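Local coordinates for metallophosphoesterase (Sphaerobacter thermophilus, PDB 3RQZ), which binds two zinc ions and probably hydrolyses phosphate esters as a member of the calcineurin-like metallophosphoesterases, at residues A[11-16]-A[150-155]; A[126-131]-A[135-140]; A[86-91]-A[232-237]. One frame throughout, in Å; residues are numbered along the deposited sequence.

Interaction 1. Residues A[11-16]-A[150-155]. With ZN (zinc ion), chain D.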
ATOM      1  N   ASP A  11      -0.455  -1.559  -0.878  1.00 19.13           N
ATOM      2  CA  ASP A  11      -1.533  -2.541  -0.807  1.00 19.68           C
ATOM      3  C   ASP A  11      -2.133  -2.823  -2.185  1.00 19.35           C
ATOM      4  O   ASP A  11      -3.355  -2.835  -2.386  1.00 19.54           O
ATOM      5  CB  ASP A  11      -2.579  -2.122   0.266  1.00 19.80           C
ATOM      6  CG  ASP A  11      -1.958  -1.982   1.661  1.00 20.83           C
ATOM      7  OD1 ASP A  11      -1.713  -3.027   2.319  1.00 21.79           O
ATOM      8  OD2 ASP A  11      -1.697  -0.829   2.098  1.00 22.67           O
ATOM      9  N   VAL A  12      -1.240  -3.054  -3.134  1.00 19.34           N
ATOM     10  CA  VAL A  12      -1.613  -3.486  -4.470  1.00 19.38           C
ATOM     11  C   VAL A  12      -2.368  -4.827  -4.398  1.00 19.76           C
ATOM     12  O   VAL A  12      -3.382  -5.033  -5.080  1.00 20.90           O
ATOM     13  CB  VAL A  12      -0.361  -3.562  -5.378  1.00 18.14           C
ATOM     14  CG1 VAL A  12      -0.718  -4.221  -6.731  1.00 18.44           C
ATOM     15  CG2 VAL A  12       0.228  -2.128  -5.562  1.00 17.18           C
ATOM     16  N   HIS A  13      -1.895  -5.734  -3.554  1.00 20.33           N
ATOM     17  CA  HIS A  13      -2.624  -6.970  -3.321  1.00 19.63           C
ATOM     18  C   HIS A  13      -2.977  -7.668  -4.622  1.00 20.40           C
ATOM     19  O   HIS A  13      -4.130  -8.046  -4.847  1.00 20.44           O
ATOM     20  CB  HIS A  13      -3.865  -6.730  -2.426  1.00 20.56           C
ATOM     21  CG  HIS A  13      -3.527  -6.628  -0.967  1.00 19.75           C
ATOM     22  ND1 HIS A  13      -2.861  -7.629  -0.293  1.00 20.67           N
ATOM     23  CD2 HIS A  13      -3.729  -5.635  -0.067  1.00 18.72           C
ATOM     24  CE1 HIS A  13      -2.683  -7.265   0.969  1.00 21.53           C
ATOM     25  NE2 HIS A  13      -3.191  -6.053   1.128  1.00 19.67           N
ATOM     26  N   ALA A  14      -1.978  -7.807  -5.496  1.00 20.06           N
ATOM     27  CA  ALA A  14      -2.098  -8.652  -6.661  1.00 20.81           C
ATOM     28  C   ALA A  14      -3.239  -8.212  -7.595  1.00 21.70           C
ATOM     29  O   ALA A  14      -3.737  -8.994  -8.400  1.00 22.51           O
ATOM     30  CB  ALA A  14      -2.258 -10.140  -6.188  1.00 20.94           C
ATOM     31  N   ASN A  15      -3.637  -6.946  -7.488  1.00 21.32           N
ATOM     32  CA  ASN A  15      -4.690  -6.399  -8.336  1.00 21.79           C
ATOM     33  C   ASN A  15      -4.028  -5.632  -9.502  1.00 21.09           C
ATOM     34  O   ASN A  15      -3.814  -4.420  -9.441  1.00 20.99           O
ATOM     35  CB  ASN A  15      -5.637  -5.519  -7.499  1.00 21.67           C
ATOM     36  CG  ASN A  15      -6.937  -5.147  -8.234  1.00 23.14           C
ATOM     37  OD1 ASN A  15      -7.022  -5.150  -9.472  1.00 23.56           O
ATOM     38  ND2 ASN A  15      -7.959  -4.839  -7.456  1.00 23.75           N
ATOM     39  N   LEU A  16      -3.691  -6.380 -10.545  1.00 21.06           N
ATOM     40  CA  LEU A  16      -2.950  -5.866 -11.705  1.00 22.22           C
ATOM     41  C   LEU A  16      -3.767  -4.825 -12.451  1.00 22.59           C
ATOM     42  O   LEU A  16      -3.232  -3.801 -12.867  1.00 22.96           O
ATOM     43  CB  LEU A  16      -2.562  -7.016 -12.669  1.00 22.34           C
ATOM     44  CG  LEU A  16      -1.810  -6.649 -13.975  1.00 23.73           C
ATOM     45  CD1 LEU A  16      -0.509  -5.931 -13.690  1.00 27.68           C
ATOM     46  CD2 LEU A  16      -1.559  -7.877 -14.815  1.00 25.65           C
ATOM     47  N   HIS A 150      -1.284  -0.293   4.952  1.00 19.86           N
ATOM     48  CA  HIS A 150      -1.800  -1.394   5.808  1.00 21.20           C
ATOM     49  C   HIS A 150      -3.298  -1.263   6.165  1.00 21.36           C
ATOM     50  O   HIS A 150      -4.025  -2.257   6.219  1.00 22.97           O
ATOM     51  CB  HIS A 150      -0.904  -1.496   7.072  1.00 21.38           C
ATOM     52  CG  HIS A 150      -1.043  -2.753   7.879  1.00 22.16           C
ATOM     53  ND1 HIS A 150      -1.408  -3.975   7.353  1.00 22.63           N
ATOM     54  CD2 HIS A 150      -0.799  -2.971   9.195  1.00 23.10           C
ATOM     55  CE1 HIS A 150      -1.410  -4.883   8.318  1.00 24.72           C
ATOM     56  NE2 HIS A 150      -1.026  -4.301   9.441  1.00 23.82           N
ATOM     57  N   THR A 151      -3.789  -0.054   6.376  1.00 21.53           N
ATOM     58  CA  THR A 151      -5.207   0.096   6.687  1.00 21.94           C
ATOM     59  C   THR A 151      -6.084   0.051   5.434  1.00 21.72           C
ATOM     60  O   THR A 151      -7.274  -0.236   5.521  1.00 21.66           O
ATOM     61  CB  THR A 151      -5.466   1.446   7.377  1.00 22.39           C
ATOM     62  OG1 THR A 151      -5.041   2.479   6.475  1.00 23.72           O
ATOM     63  CG2 THR A 151      -4.666   1.562   8.677  1.00 22.88           C
ATOM     64  N   HIS A 152      -5.504   0.365   4.276  1.00 22.02           N
ATOM     65  CA  HIS A 152      -6.235   0.447   2.981  1.00 22.07           C
ATOM     66  C   HIS A 152      -7.177   1.651   2.944  1.00 22.61           C
ATOM     67  O   HIS A 152      -8.213   1.682   2.211  1.00 23.27           O
ATOM     68  CB  HIS A 152      -7.016  -0.836   2.666  1.00 22.03           C
ATOM     69  CG  HIS A 152      -6.179  -2.071   2.593  1.00 22.62           C
ATOM     70  ND1 HIS A 152      -6.661  -3.253   2.071  1.00 24.11           N
ATOM     71  CD2 HIS A 152      -4.907  -2.330   2.995  1.00 22.68           C
ATOM     72  CE1 HIS A 152      -5.724  -4.183   2.152  1.00 22.84           C
ATOM     73  NE2 HIS A 152      -4.657  -3.655   2.716  1.00 22.17           N
ATOM     74  N   VAL A 153      -6.860   2.633   3.776  1.00 22.68           N
ATOM     75  CA  VAL A 153      -7.647   3.866   3.815  1.00 22.93           C
ATOM     76  C   VAL A 153      -6.684   5.044   3.768  1.00 22.35           C
ATOM     77  O   VAL A 153      -5.767   5.126   4.594  1.00 22.06           O
ATOM     78  CB  VAL A 153      -8.575   3.917   5.061  1.00 22.78           C
ATOM     79  CG1 VAL A 153      -9.411   5.257   5.108  1.00 24.77           C
ATOM     80  CG2 VAL A 153      -9.560   2.696   5.092  1.00 25.58           C
ATOM     81  N   PRO A 154      -6.873   5.963   2.803  1.00 22.65           N
ATOM     82  CA  PRO A 154      -5.973   7.107   2.825  1.00 22.84           C
ATOM     83  C   PRO A 154      -6.210   7.967   4.068  1.00 23.85           C
ATOM     84  O   PRO A 154      -7.328   8.028   4.587  1.00 24.41           O
ATOM     85  CB  PRO A 154      -6.289   7.855   1.511  1.00 22.82           C
ATOM     86  CG  PRO A 154      -7.683   7.465   1.188  1.00 22.62           C
ATOM     87  CD  PRO A 154      -7.852   6.040   1.701  1.00 22.73           C
ATOM     88  N   LEU A 155      -5.153   8.623   4.540  1.00 24.06           N
ATOM     89  CA  LEU A 155      -5.157   9.262   5.849  1.00 25.46           C
ATOM     90  C   LEU A 155      -4.006  10.261   5.918  1.00 25.79           C
ATOM     91  O   LEU A 155      -2.955  10.053   5.294  1.00 25.53           O
ATOM     92  CB  LEU A 155      -4.954   8.190   6.948  1.00 25.54           C
ATOM     93  CG  LEU A 155      -4.814   8.616   8.415  1.00 26.97           C
ATOM     94  CD1 LEU A 155      -5.560   7.666   9.372  1.00 27.50           C
ATOM     95  CD2 LEU A 155      -3.339   8.733   8.851  1.00 28.56           C
TER
HETATM   96 ZN    ZN D 301      -2.739  -4.833   2.934  1.00 29.84          ZN
HETATM   97  O   HOH W   1      -3.226   1.596   3.116  1.00 22.65           O
HETATM   98  O   HOH W   2      -3.924  -6.372   4.428  1.00 26.74           O

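Interaction 2. Residues A[126-131]-A[135-140]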
ATOM      1  N   GLU A 126       1.564  -3.009  12.609  1.00 22.73           N
ATOM      2  CA  GLU A 126       0.658  -2.127  13.384  1.00 23.86           C
ATOM      3  C   GLU A 126      -0.148  -1.211  12.474  1.00 23.48           C
ATOM      4  O   GLU A 126       0.414  -0.576  11.597  1.00 23.72           O
ATOM      5  CB  GLU A 126       1.441  -1.291  14.408  1.00 23.36           C
ATOM      6  CG  GLU A 126       0.568  -0.332  15.265  1.00 24.86           C
ATOM      7  CD  GLU A 126       1.344   0.342  16.388  1.00 28.10           C
ATOM      8  OE1 GLU A 126       2.310   1.088  16.126  1.00 27.69           O
ATOM      9  OE2 GLU A 126       0.972   0.125  17.562  1.00 32.22           O
ATOM     10  N   TYR A 127      -1.457  -1.143  12.696  1.00 23.77           N
ATOM     11  CA  TYR A 127      -2.332  -0.213  11.947  1.00 24.80           C
ATOM     12  C   TYR A 127      -2.324   1.152  12.612  1.00 25.37           C
ATOM     13  O   TYR A 127      -2.336   1.249  13.835  1.00 27.71           O
ATOM     14  CB  TYR A 127      -3.782  -0.698  11.894  1.00 25.24           C
ATOM     15  CG  TYR A 127      -4.009  -2.055  11.267  1.00 26.31           C
ATOM     16  CD1 TYR A 127      -4.163  -2.189   9.880  1.00 26.87           C
ATOM     17  CD2 TYR A 127      -4.110  -3.193  12.061  1.00 27.81           C
ATOM     18  CE1 TYR A 127      -4.389  -3.443   9.296  1.00 26.55           C
ATOM     19  CE2 TYR A 127      -4.336  -4.444  11.505  1.00 28.29           C
ATOM     20  CZ  TYR A 127      -4.489  -4.561  10.119  1.00 28.77           C
ATOM     21  OH  TYR A 127      -4.711  -5.788   9.558  1.00 30.38           O
ATOM     22  N   ILE A 128      -2.311   2.210  11.818  1.00 25.38           N
ATOM     23  CA  ILE A 128      -2.521   3.551  12.355  1.00 25.71           C
ATOM     24  C   ILE A 128      -3.813   4.117  11.782  1.00 25.86           C
ATOM     25  O   ILE A 128      -3.866   4.465  10.596  1.00 25.82           O
ATOM     26  CB  ILE A 128      -1.372   4.503  11.994  1.00 25.00           C
ATOM     27  CG1 ILE A 128      -0.027   3.894  12.409  1.00 24.73           C
ATOM     28  CG2 ILE A 128      -1.681   5.922  12.615  1.00 26.00           C
ATOM     29  CD1 ILE A 128       1.235   4.790  12.176  1.00 24.05           C
ATOM     30  N   TYR A 129      -4.852   4.208  12.605  1.00 26.73           N
ATOM     31  CA  TYR A 129      -6.134   4.749  12.134  1.00 27.41           C
ATOM     32  C   TYR A 129      -6.819   5.696  13.119  1.00 27.71           C
ATOM     33  O   TYR A 129      -7.979   6.096  12.906  1.00 27.38           O
ATOM     34  CB  TYR A 129      -7.107   3.632  11.717  1.00 27.60           C
ATOM     35  CG  TYR A 129      -7.307   2.580  12.790  1.00 29.08           C
ATOM     36  CD1 TYR A 129      -8.132   2.829  13.902  1.00 31.35           C
ATOM     37  CD2 TYR A 129      -6.668   1.349  12.708  1.00 30.24           C
ATOM     38  CE1 TYR A 129      -8.324   1.871  14.891  1.00 31.65           C
ATOM     39  CE2 TYR A 129      -6.845   0.371  13.708  1.00 31.78           C
ATOM     40  CZ  TYR A 129      -7.673   0.643  14.789  1.00 31.66           C
ATOM     41  OH  TYR A 129      -7.855  -0.292  15.783  1.00 29.80           O
ATOM     42  N   ASN A 130      -6.144   6.020  14.217  1.00 28.02           N
ATOM     43  CA  ASN A 130      -6.683   7.001  15.164  1.00 28.61           C
ATOM     44  C   ASN A 130      -5.569   7.864  15.789  1.00 28.55           C
ATOM     45  O   ASN A 130      -4.369   7.602  15.578  1.00 27.34           O
ATOM     46  CB  ASN A 130      -7.588   6.324  16.232  1.00 29.36           C
ATOM     47  CG  ASN A 130      -6.830   5.291  17.091  1.00 29.99           C
ATOM     48  OD1 ASN A 130      -5.614   5.338  17.202  1.00 29.70           O
ATOM     49  ND2 ASN A 130      -7.567   4.341  17.686  1.00 29.93           N
ATOM     50  N   ALA A 131      -5.956   8.883  16.551  1.00 28.85           N
ATOM     51  CA  ALA A 131      -4.963   9.796  17.134  1.00 29.69           C
ATOM     52  C   ALA A 131      -4.058   9.147  18.198  1.00 29.89           C
ATOM     53  O   ALA A 131      -2.851   9.443  18.256  1.00 29.54           O
ATOM     54  CB  ALA A 131      -5.651  11.056  17.700  1.00 29.78           C
ATOM     55  N   ALA A 135      -0.196   9.202  17.872  1.00 29.89           N
ATOM     56  CA  ALA A 135       0.554   9.859  18.937  1.00 30.52           C
ATOM     57  C   ALA A 135       1.716   9.011  19.443  1.00 30.53           C
ATOM     58  O   ALA A 135       2.819   9.516  19.666  1.00 30.89           O
ATOM     59  CB  ALA A 135      -0.421  10.260  20.108  1.00 30.74           C
ATOM     60  N   LEU A 136       1.481   7.712  19.582  1.00 30.38           N
ATOM     61  CA  LEU A 136       2.525   6.795  20.034  1.00 30.54           C
ATOM     62  C   LEU A 136       3.618   6.607  18.964  1.00 29.40           C
ATOM     63  O   LEU A 136       4.715   6.131  19.256  1.00 29.92           O
ATOM     64  CB  LEU A 136       1.892   5.449  20.460  1.00 30.96           C
ATOM     65  CG  LEU A 136       1.033   5.471  21.743  1.00 32.29           C
ATOM     66  CD1 LEU A 136       0.010   4.320  21.788  1.00 33.77           C
ATOM     67  CD2 LEU A 136       1.871   5.503  23.044  1.00 35.38           C
ATOM     68  N   ASN A 137       3.315   6.998  17.729  1.00 27.66           N
ATOM     69  CA  ASN A 137       4.202   6.733  16.589  1.00 26.82           C
ATOM     70  C   ASN A 137       5.078   7.888  16.146  1.00 26.93           C
ATOM     71  O   ASN A 137       6.134   7.673  15.530  1.00 26.97           O
ATOM     72  CB  ASN A 137       3.414   6.128  15.415  1.00 25.64           C
ATOM     73  CG  ASN A 137       3.363   4.628  15.485  1.00 25.34           C
ATOM     74  OD1 ASN A 137       4.357   3.965  15.205  1.00 24.05           O
ATOM     75  ND2 ASN A 137       2.211   4.072  15.859  1.00 26.73           N
ATOM     76  N   PHE A 138       4.669   9.104  16.487  1.00 26.86           N
ATOM     77  CA  PHE A 138       5.487  10.293  16.206  1.00 28.11           C
ATOM     78  C   PHE A 138       6.871  10.281  16.853  1.00 28.88           C
ATOM     79  O   PHE A 138       7.832  10.643  16.194  1.00 29.91           O
ATOM     80  CB  PHE A 138       4.724  11.593  16.484  1.00 27.27           C
ATOM     81  CG  PHE A 138       3.832  12.010  15.341  1.00 27.74           C
ATOM     82  CD1 PHE A 138       4.376  12.628  14.212  1.00 27.36           C
ATOM     83  CD2 PHE A 138       2.443  11.775  15.383  1.00 26.41           C
ATOM     84  CE1 PHE A 138       3.561  12.995  13.120  1.00 26.40           C
ATOM     85  CE2 PHE A 138       1.634  12.157  14.307  1.00 26.55           C
ATOM     86  CZ  PHE A 138       2.196  12.777  13.175  1.00 25.09           C
ATOM     87  N   PRO A 139       6.990   9.808  18.115  1.00 30.16           N
ATOM     88  CA  PRO A 139       8.341   9.627  18.687  1.00 29.91           C
ATOM     89  C   PRO A 139       9.148   8.487  18.056  1.00 29.75           C
ATOM     90  O   PRO A 139      10.376   8.445  18.228  1.00 29.55           O
ATOM     91  CB  PRO A 139       8.072   9.325  20.175  1.00 30.55           C
ATOM     92  CG  PRO A 139       6.643   9.787  20.434  1.00 31.65           C
ATOM     93  CD  PRO A 139       5.933   9.537  19.108  1.00 30.47           C
ATOM     94  N   ALA A 140       8.472   7.595  17.328  1.00 29.44           N
ATOM     95  CA  ALA A 140       9.096   6.411  16.718  1.00 29.57           C
ATOM     96  C   ALA A 140       9.787   6.648  15.347  1.00 29.74           C
ATOM     97  O   ALA A 140      10.404   5.740  14.792  1.00 30.14           O
ATOM     98  CB  ALA A 140       8.080   5.235  16.627  1.00 29.23           C
TER

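Interaction 3. Residues A[86-91]-A[232-237]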
ATOM      1  N   SER A  86      -4.629 -17.670   0.970  1.00 40.88           N
ATOM      2  CA  SER A  86      -3.271 -17.362   1.434  1.00 38.71           C
ATOM      3  C   SER A  86      -2.320 -18.398   0.860  1.00 37.47           C
ATOM      4  O   SER A  86      -1.245 -18.055   0.378  1.00 36.58           O
ATOM      5  CB  SER A  86      -3.206 -17.361   2.961  1.00 38.56           C
ATOM      6  OG  SER A  86      -3.663 -18.614   3.454  1.00 38.19           O
ATOM      7  N   TYR A  87      -2.750 -19.658   0.877  1.00 37.06           N
ATOM      8  CA  TYR A  87      -1.941 -20.743   0.347  1.00 36.57           C
ATOM      9  C   TYR A  87      -1.804 -20.644  -1.173  1.00 34.73           C
ATOM     10  O   TYR A  87      -0.724 -20.863  -1.717  1.00 34.42           O
ATOM     11  CB  TYR A  87      -2.533 -22.087   0.723  1.00 38.31           C
ATOM     12  CG  TYR A  87      -1.744 -23.241   0.157  1.00 40.99           C
ATOM     13  CD1 TYR A  87      -0.474 -23.542   0.649  1.00 43.97           C
ATOM     14  CD2 TYR A  87      -2.246 -23.995  -0.897  1.00 43.96           C
ATOM     15  CE1 TYR A  87       0.271 -24.619   0.125  1.00 47.24           C
ATOM     16  CE2 TYR A  87      -1.526 -25.076  -1.430  1.00 47.40           C
ATOM     17  CZ  TYR A  87      -0.261 -25.376  -0.913  1.00 48.11           C
ATOM     18  OH  TYR A  87       0.470 -26.431  -1.439  1.00 51.54           O
ATOM     19  N   TRP A  88      -2.908 -20.337  -1.850  1.00 33.18           N
ATOM     20  CA  TRP A  88      -2.913 -20.191  -3.310  1.00 31.29           C
ATOM     21  C   TRP A  88      -1.877 -19.134  -3.727  1.00 30.21           C
ATOM     22  O   TRP A  88      -1.114 -19.345  -4.659  1.00 29.55           O
ATOM     23  CB  TRP A  88      -4.292 -19.756  -3.799  1.00 31.62           C
ATOM     24  CG  TRP A  88      -4.360 -19.523  -5.290  1.00 30.42           C
ATOM     25  CD1 TRP A  88      -4.668 -20.458  -6.246  1.00 32.04           C
ATOM     26  CD2 TRP A  88      -4.126 -18.292  -5.992  1.00 28.93           C
ATOM     27  NE1 TRP A  88      -4.641 -19.887  -7.499  1.00 30.20           N
ATOM     28  CE2 TRP A  88      -4.318 -18.558  -7.373  1.00 30.55           C
ATOM     29  CE3 TRP A  88      -3.803 -16.984  -5.589  1.00 27.93           C
ATOM     30  CZ2 TRP A  88      -4.169 -17.570  -8.356  1.00 29.22           C
ATOM     31  CZ3 TRP A  88      -3.665 -15.989  -6.569  1.00 28.64           C
ATOM     32  CH2 TRP A  88      -3.855 -16.293  -7.940  1.00 29.74           C
ATOM     33  N   THR A  89      -1.871 -17.990  -3.051  1.00 28.91           N
ATOM     34  CA  THR A  89      -0.931 -16.927  -3.381  1.00 28.64           C
ATOM     35  C   THR A  89       0.539 -17.421  -3.323  1.00 29.36           C
ATOM     36  O   THR A  89       1.312 -17.172  -4.265  1.00 29.37           O
ATOM     37  CB  THR A  89      -1.132 -15.655  -2.507  1.00 28.23           C
ATOM     38  OG1 THR A  89      -2.438 -15.106  -2.755  1.00 27.87           O
ATOM     39  CG2 THR A  89      -0.041 -14.566  -2.831  1.00 25.87           C
ATOM     40  N   THR A  90       0.886 -18.101  -2.228  0.50 29.61           N
ATOM     41  CA  THR A  90       2.221 -18.638  -2.019  0.50 30.34           C
ATOM     42  C   THR A  90       2.632 -19.520  -3.195  0.50 31.08           C
ATOM     43  O   THR A  90       3.736 -19.381  -3.721  0.50 31.10           O
ATOM     44  CB  THR A  90       2.307 -19.478  -0.702  0.50 30.87           C
ATOM     45  OG1 THR A  90       1.638 -18.791   0.361  0.50 31.67           O
ATOM     46  CG2 THR A  90       3.745 -19.704  -0.318  0.50 29.69           C
HETATM   47  N   MSE A  91       1.723 -20.406  -3.613  1.00 31.57           N
HETATM   48  CA  MSE A  91       1.959 -21.344  -4.729  1.00 33.68           C
HETATM   49  C   MSE A  91       2.135 -20.666  -6.097  1.00 33.44           C
HETATM   50  O   MSE A  91       2.617 -21.293  -7.026  1.00 34.45           O
HETATM   51  CB  MSE A  91       0.860 -22.435  -4.807  1.00 34.49           C
HETATM   52  CG  MSE A  91       0.850 -23.413  -3.633  1.00 40.72           C
HETATM   53 SE   MSE A  91       2.621 -24.024  -3.018  0.75 49.67          SE
HETATM   54  CE  MSE A  91       3.049 -25.235  -4.479  1.00 51.12           C
ATOM     55  N   ALA A 232      -9.496 -18.119 -11.185  1.00 37.55           N
ATOM     56  CA  ALA A 232      -8.519 -18.771 -10.302  1.00 37.97           C
ATOM     57  C   ALA A 232      -9.172 -19.624  -9.195  1.00 38.61           C
ATOM     58  O   ALA A 232      -8.482 -20.352  -8.490  1.00 39.21           O
ATOM     59  CB  ALA A 232      -7.547 -17.728  -9.684  1.00 37.72           C
ATOM     60  N   GLY A 233     -10.488 -19.510  -9.046  1.00 38.51           N
ATOM     61  CA  GLY A 233     -11.232 -20.219  -7.998  1.00 38.75           C
ATOM     62  C   GLY A 233     -11.119 -19.581  -6.627  1.00 38.87           C
ATOM     63  O   GLY A 233     -11.340 -20.252  -5.630  1.00 38.42           O
ATOM     64  N   LEU A 234     -10.776 -18.286  -6.570  1.00 38.46           N
ATOM     65  CA  LEU A 234     -10.685 -17.541  -5.294  1.00 38.66           C
ATOM     66  C   LEU A 234     -12.044 -17.338  -4.613  1.00 39.15           C
ATOM     67  O   LEU A 234     -13.053 -17.218  -5.292  1.00 40.15           O
ATOM     68  CB  LEU A 234      -9.962 -16.183  -5.491  1.00 38.15           C
ATOM     69  CG  LEU A 234      -8.457 -16.333  -5.748  1.00 37.47           C
ATOM     70  CD1 LEU A 234      -7.830 -15.039  -6.266  1.00 35.99           C
ATOM     71  CD2 LEU A 234      -7.735 -16.822  -4.484  1.00 40.47           C
ATOM     72  N   PRO A 235     -12.082 -17.318  -3.267  1.00 39.44           N
ATOM     73  CA  PRO A 235     -13.393 -17.302  -2.565  1.00 39.72           C
ATOM     74  C   PRO A 235     -14.261 -16.081  -2.913  1.00 39.35           C
ATOM     75  O   PRO A 235     -13.753 -14.969  -3.050  1.00 38.08           O
ATOM     76  CB  PRO A 235     -12.999 -17.260  -1.082  1.00 39.70           C
ATOM     77  CG  PRO A 235     -11.591 -16.792  -1.068  1.00 40.11           C
ATOM     78  CD  PRO A 235     -10.965 -17.353  -2.317  1.00 39.37           C
ATOM     79  N   GLU A 236     -15.563 -16.314  -3.025  1.00 39.51           N
ATOM     80  CA  GLU A 236     -16.514 -15.300  -3.445  1.00 39.57           C
ATOM     81  C   GLU A 236     -16.573 -14.068  -2.523  1.00 38.82           C
ATOM     82  O   GLU A 236     -16.813 -12.953  -2.977  1.00 37.61           O
ATOM     83  CB  GLU A 236     -17.886 -15.959  -3.607  1.00 40.37           C
ATOM     84  CG  GLU A 236     -18.909 -15.143  -4.378  1.00 42.72           C
ATOM     85  CD  GLU A 236     -18.484 -14.790  -5.803  1.00 44.57           C
ATOM     86  OE1 GLU A 236     -17.745 -15.564  -6.473  1.00 43.99           O
ATOM     87  OE2 GLU A 236     -18.917 -13.707  -6.255  1.00 47.34           O
ATOM     88  N   SER A 237     -16.348 -14.265  -1.228  1.00 38.87           N
ATOM     89  CA  SER A 237     -16.309 -13.143  -0.286  1.00 38.62           C
ATOM     90  C   SER A 237     -15.198 -12.120  -0.625  1.00 37.27           C
ATOM     91  O   SER A 237     -15.355 -10.906  -0.417  1.00 37.16           O
ATOM     92  CB  SER A 237     -16.147 -13.666   1.142  1.00 39.51           C
ATOM     93  OG  SER A 237     -14.779 -13.724   1.486  1.00 42.39           O
TER

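Interaction 1. Residues A[11-16]-A[150-155]
Asp-11, His-13 and His-152 converge on one zinc ion of the two-metal centre characteristic of calcineurin-like phosphoesterases. Asp-11 OD1 lies 2.2 Å from the zinc, His-13 NE2 and His-152 NE2 bind it as well, and Asp-37 adds a further ligand. The metal explains why His-13 NE2 and His-152 NE2 approach to 3.2 Å without bonding to each other. Their rings meet rim to rim with planes at 51°, each presenting an edge nitrogen to the ion. With CG turned anti to its carbonyl carbon (chi1 -59°), the His-152 ring swings back to the Asp-11 carboxylate. Aspartate suits its place because its two oxygens divide the work: while OD1 holds the metal, OD2 takes the N-H of His-150 on its syn side at 2.9 Å, tying the second loop to the first. Water 1 donates to Asp-11 OD2 and accepts from His-152 N at 2.8 Å, so both backbone nitrogens serve the same oxygen, one directly and one through solvent. This metal-held part is buried and tight. Water 2 takes another zinc position, 2.5 Å from the ion. The backbone beyond the metal ligands is looser, with Thr-151 and Val-153 partly exposed. His-13 ND1 is held by Val-39 O, which fixes its ring rotation, while His-150 reaches the second zinc, its NE2 hydrogen-bonded to Trp-125 O. The contact lies between the loop joining strand 6-9 to helix 16-26, turned by a type I' turn over Val-12 to Asn-15, and the approach to strand 154-158; helix 45-55 packs on Val-12 and Ala-14.

Interaction 2. Residues A[126-131]-A[135-140]
Glu-126 OE1 is gripped twice, by the amide of Asn-137 and by Ser-119 OG. The Asn-137 ND2 bond to Glu-126 OE1 is 3.0 Å long and nearly straight at 170°; it leaves in the plane of the amide yet meets the carboxylate from above its plane, the two flat groups being 79° apart. An extended glutamate, CG anti to the backbone N (chi1 180°), is long enough to span from the loop to the helix, and its OE2 forms a salt bridge with Arg-121. Asparagine suits the other end because it offers both polarities: ND2 also donates to Ile-133 O, and OD1 accepts from Arg-121 N. Against this buried amide Ile-128 lays its CD1 methyl, 3.9 Å from Asn-137 ND2. A leucine in place of Asn-137 would probably leave Arg-121 N without its acceptor and Glu-126 OE1 with Ser-119 but without the amide. Ala-135 N bonds to Ala-131 O at 2.7 Å, an ordinary i to i+4 helical step, and Asn-130 OD1 caps the helix start at Ile-133 N. Helix 131-137 is thus tied back onto the loop that leads into it, with Asn-137 and Phe-138 resting on Ile-185 of strand 184-188 and Phe-138 also touching helix 159-163.

Interaction 3. Residues A[86-91]-A[232-237]
Trp-88 of helix 85-92 packs on Ala-232 and Leu-234, which flank Gly-233, the positive-phi residue of a Schellman motif between helices 222-232 and 236-244. Gly-233 makes the turn with phi 78°, a conformation that favours glycine, and Pro-235 then holds the N-cap position of the next helix. Along the first segment, Ser-86 O accepts from the Thr-90 hydroxyl one turn on. Tyr-87 follows on another side of the helix, its ring touching Leu-73, Leu-75 and Ala-82. Trp-88 is the residue that crosses to the second segment: with CG anti to the backbone N (chi1 177°) the indole extends outward from the helix, and its breadth lets one side chain meet two aliphatic partners. Ala-232 brings its CB within 3.6 Å of Trp-88 CZ2, obliquely; a short side chain suits so near an approach. Thr-89 turns inward instead: its OG1 bonds to Ala-85 O, a common habit of threonine in helices, and lies at the edge of the indole, in its plane. Thr-90 OG1 reaches Ser-86 O at 3.0 Å in one of its two conformers. Met-91, built as selenomethionine, lays CG over one face of the Tyr-87 ring. Leucine suits the loop because its branch can lie over the rim of the indole while the side chain also touches Ala-85 of helix 85-92. Leu-234 CD2 sits 3.9 Å above the plane of the Trp-88 ring, offset toward the rim and nearest to Trp-88 CE3.

Interaction 1 is the most central of the three, built on metal bonds and a shared carboxylate; interaction 2, also largely buried but farther out, relies on a carboxylate-amide bond within a local turn of chain; interaction 3, partly buried and with its centre about 20 Å from that of the chain, is purely apolar. The first two adjoin: the Tyr-127 ring stacks on His-150, and Ile-128 O touches Thr-151 CG2 and Leu-155 CD1. Interaction 3 touches neither, though residues 86-91 and 232-237 alternate along the chain with the segments of interaction 1. Interactions 1 and 3 therefore join parts distant in sequence, whereas interaction 2 joins a helix to the loop just before it.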